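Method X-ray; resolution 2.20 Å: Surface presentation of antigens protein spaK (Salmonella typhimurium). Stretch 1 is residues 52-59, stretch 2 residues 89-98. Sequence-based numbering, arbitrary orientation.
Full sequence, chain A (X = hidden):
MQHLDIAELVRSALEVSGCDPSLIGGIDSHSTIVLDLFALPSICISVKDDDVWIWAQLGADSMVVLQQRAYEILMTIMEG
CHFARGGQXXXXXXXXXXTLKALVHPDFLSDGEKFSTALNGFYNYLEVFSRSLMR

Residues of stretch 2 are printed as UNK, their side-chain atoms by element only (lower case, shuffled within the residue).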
# COMPACT_ATOMS: atom_id res chain seq x y z
N VAL A 52 11.58 13.74 -19.35
CA VAL A 52 10.24 14.02 -19.81
C VAL A 52 9.21 13.11 -19.13
O VAL A 52 9.30 11.89 -19.20
CB VAL A 52 10.13 13.91 -21.32
CG1 VAL A 52 8.70 14.16 -21.77
CG2 VAL A 52 11.07 14.93 -21.97
N TRP A 53 8.25 13.74 -18.46
CA TRP A 53 7.17 13.04 -17.80
C TRP A 53 5.80 13.28 -18.45
O TRP A 53 5.44 14.42 -18.79
CB TRP A 53 7.08 13.50 -16.35
CG TRP A 53 8.19 13.07 -15.45
CD1 TRP A 53 9.33 13.75 -15.21
CD2 TRP A 53 8.23 11.90 -14.62
NE1 TRP A 53 10.10 13.08 -14.32
CE2 TRP A 53 9.45 11.94 -13.92
CE3 TRP A 53 7.36 10.83 -14.39
CZ2 TRP A 53 9.83 10.94 -13.01
CZ3 TRP A 53 7.74 9.83 -13.49
CH2 TRP A 53 8.95 9.89 -12.81
N ILE A 54 5.03 12.21 -18.59
CA ILE A 54 3.61 12.31 -18.95
C ILE A 54 2.85 11.80 -17.74
O ILE A 54 3.20 10.74 -17.19
CB ILE A 54 3.28 11.44 -20.18
CG1 ILE A 54 4.09 11.86 -21.40
CG2 ILE A 54 1.77 11.49 -20.54
CD1 ILE A 54 4.08 10.78 -22.51
N TRP A 55 1.84 12.54 -17.28
CA TRP A 55 1.08 12.06 -16.14
C TRP A 55 -0.35 12.58 -16.13
O TRP A 55 -0.71 13.45 -16.91
CB TRP A 55 1.79 12.40 -14.83
CG TRP A 55 1.57 13.78 -14.30
CD1 TRP A 55 0.63 14.18 -13.35
CD2 TRP A 55 2.30 14.94 -14.63
NE1 TRP A 55 0.76 15.51 -13.09
CE2 TRP A 55 1.77 16.01 -13.87
CE3 TRP A 55 3.36 15.19 -15.50
CZ2 TRP A 55 2.26 17.29 -13.95
CZ3 TRP A 55 3.84 16.46 -15.58
CH2 TRP A 55 3.30 17.50 -14.81
N ALA A 56 -1.15 11.98 -15.27
CA ALA A 56 -2.54 12.36 -15.07
C ALA A 56 -2.94 12.02 -13.64
O ALA A 56 -2.62 10.95 -13.14
CB ALA A 56 -3.44 11.63 -16.05
N GLN A 57 -3.66 12.93 -13.00
CA GLN A 57 -4.41 12.61 -11.79
C GLN A 57 -5.65 11.81 -12.13
O GLN A 57 -6.30 12.06 -13.14
CB GLN A 57 -4.80 13.88 -11.05
CG GLN A 57 -3.62 14.59 -10.47
CD GLN A 57 -4.00 15.91 -9.85
OE1 GLN A 57 -5.19 16.20 -9.67
NE2 GLN A 57 -3.00 16.73 -9.50
N LEU A 58 -5.99 10.83 -11.29
CA LEU A 58 -7.00 9.87 -11.66
C LEU A 58 -8.37 10.09 -11.02
O LEU A 58 -9.26 9.28 -11.22
CB LEU A 58 -6.51 8.45 -11.38
CG LEU A 58 -5.32 7.99 -12.22
CD1 LEU A 58 -4.80 6.67 -11.68
CD2 LEU A 58 -5.68 7.88 -13.70
N GLY A 59 -8.58 11.21 -10.33
CA GLY A 59 -9.93 11.51 -9.83
C GLY A 59 -10.01 11.68 -8.32
O GLY A 59 -9.20 11.11 -7.56
N UNK A 89 4.82 1.89 -16.06
CA UNK A 89 4.19 3.10 -15.51
C UNK A 89 4.36 3.12 -14.00
O UNK A 89 4.52 2.08 -13.36
c UNK A 89 2.70 3.15 -15.86
c UNK A 89 2.37 3.26 -17.37
c UNK A 89 0.96 2.93 -17.71
c UNK A 89 2.68 4.64 -17.87
N UNK A 90 4.32 4.33 -13.43
CA UNK A 90 4.50 4.56 -11.98
C UNK A 90 3.23 5.18 -11.45
O UNK A 90 2.48 5.83 -12.17
c UNK A 90 8.12 6.12 -11.98
c UNK A 90 7.04 5.11 -12.26
c UNK A 90 7.49 3.75 -11.71
c UNK A 90 5.68 5.53 -11.71
N UNK A 91 3.00 5.00 -10.16
CA UNK A 91 1.88 5.61 -9.47
C UNK A 91 2.39 6.55 -8.39
O UNK A 91 3.23 6.19 -7.60
c UNK A 91 1.00 4.55 -8.82
c UNK A 91 -0.80 4.32 -10.56
c UNK A 91 -0.26 2.42 -9.03
c UNK A 91 0.31 3.63 -9.79
N UNK A 92 1.86 7.74 -8.35
CA UNK A 92 2.08 8.65 -7.23
C UNK A 92 0.75 9.22 -6.76
O UNK A 92 -0.31 8.66 -6.99
N UNK A 93 0.84 10.34 -6.06
CA UNK A 93 -0.33 10.99 -5.50
C UNK A 93 -0.15 12.52 -5.52
O UNK A 93 0.81 13.04 -5.00
c UNK A 93 -1.88 11.11 -3.52
o UNK A 93 -3.29 11.17 -1.67
c UNK A 93 -2.19 10.78 -2.11
o UNK A 93 -1.36 10.15 -1.43
c UNK A 93 -0.58 10.51 -4.06
N UNK A 94 -1.10 13.23 -6.11
CA UNK A 94 -1.04 14.67 -6.22
C UNK A 94 -2.41 15.20 -5.89
O UNK A 94 -3.41 14.69 -6.37
o UNK A 94 1.17 17.53 -7.59
c UNK A 94 0.81 15.18 -7.93
c UNK A 94 -0.67 15.12 -7.64
n UNK A 94 2.33 16.09 -6.31
c UNK A 94 1.46 16.37 -7.27
N UNK A 95 -2.42 16.26 -5.08
CA UNK A 95 -3.64 16.88 -4.61
C UNK A 95 -4.67 15.89 -4.07
O UNK A 95 -5.88 16.01 -4.34
c UNK A 95 -3.24 18.79 -6.18
n UNK A 95 -3.12 18.93 -7.51
c UNK A 95 -4.22 17.73 -5.72
o UNK A 95 -2.57 19.45 -5.36
N UNK A 96 -4.19 14.92 -3.29
CA UNK A 96 -5.05 13.87 -2.70
C UNK A 96 -5.62 12.88 -3.71
O UNK A 96 -6.57 12.17 -3.43
N UNK A 97 -5.02 12.83 -4.91
CA UNK A 97 -5.50 11.96 -5.97
C UNK A 97 -4.39 11.04 -6.45
O UNK A 97 -3.24 11.45 -6.52
o UNK A 97 -8.76 15.20 -7.73
c UNK A 97 -6.00 12.80 -7.14
o UNK A 97 -7.79 13.76 -9.12
c UNK A 97 -7.07 13.82 -6.77
c UNK A 97 -7.93 14.30 -7.98
N UNK A 98 -4.73 9.79 -6.75
CA UNK A 98 -3.77 8.90 -7.36
C UNK A 98 -3.33 9.43 -8.73
O UNK A 98 -4.15 9.90 -9.53
c UNK A 98 -2.39 6.12 -6.79
c UNK A 98 -3.37 6.42 -7.92
c UNK A 98 -4.20 5.17 -8.24
c UNK A 98 -4.37 7.52 -7.53

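Position 89 carries four side-chain carbons, forked at the second, and none comes within contact range of stretch 1. The pattern is that of leucine, L89.

Position 90 again has four carbons forked at the second, and its CA-to-CB bond points toward stretch 1. One terminal methyl lies 3.9 Å from W53 CH2, near the plane of the indole, so it meets the ring at its edge. The residue is L90, and that methyl is CD1.

Position 91 repeats the four-carbon fork. Its CA-to-CB bond points away from stretch 1, and one terminal carbon of position 91 lies 4.8 Å from L58 CD1, outside contact range. This is L91.

Position 92 has no side-chain atoms and is therefore G92. Nothing of stretch 1 lies within 5.5 Å of an ideal CB here, so the contact does not explain the glycine.

Position 93 shows three carbons in a row, the third bearing two oxygens: a carboxylate on a two-methylene arm. Its CA-to-CB bond points away from stretch 1, and no contact forms. This is E93.

Position 94 has three carbons, the last carrying one oxygen and one nitrogen, hence an amide. Its CB lies against the end of Q57. The residue is Q94.

Position 95 has two carbons, the second bearing one oxygen and one nitrogen, a shorter amide. It lies at the tip of the hairpin with phi/psi of 47/43, and its CA-to-CB bond points toward stretch 1, where the side chain reaches the end of Q57. This is N95.

Position 96 lacks side-chain atoms: G96. Its phi of 69° favours glycine, and the residue completes the centre of a type I' turn from Q94 to position 97.

Position 97 has three carbons, the third with two oxygens, and its CA-to-CB bond points toward stretch 1. One oxygen accepts a hydrogen bond from G59 N at 2.9 Å. This is E97, the oxygen OE1; E97 N to Q94 O (2.9 Å) and Q94 N to E97 O (2.8 Å) close the turn.

Position 98 has four carbons forked at the second, one terminal carbon being 3.8 Å from L58 CD1. It is L98, and that carbon is CD2.

The contact buries 468 Å² and is anchored where strand 52-57 ends. L58 N donates to L98 O at 2.7 Å with an N-H...O angle of 142°, while Q57 CA approaches the same L98 O at 3.5 Å in a CA-H...O contact. The E97 carboxylate holds G59 N, although the 130° angle is bent. Apolar packing of L58 on L98 and W53 on L90 supplements these links.

Stretch 2, residues 89-98: LLLGEQNGEL
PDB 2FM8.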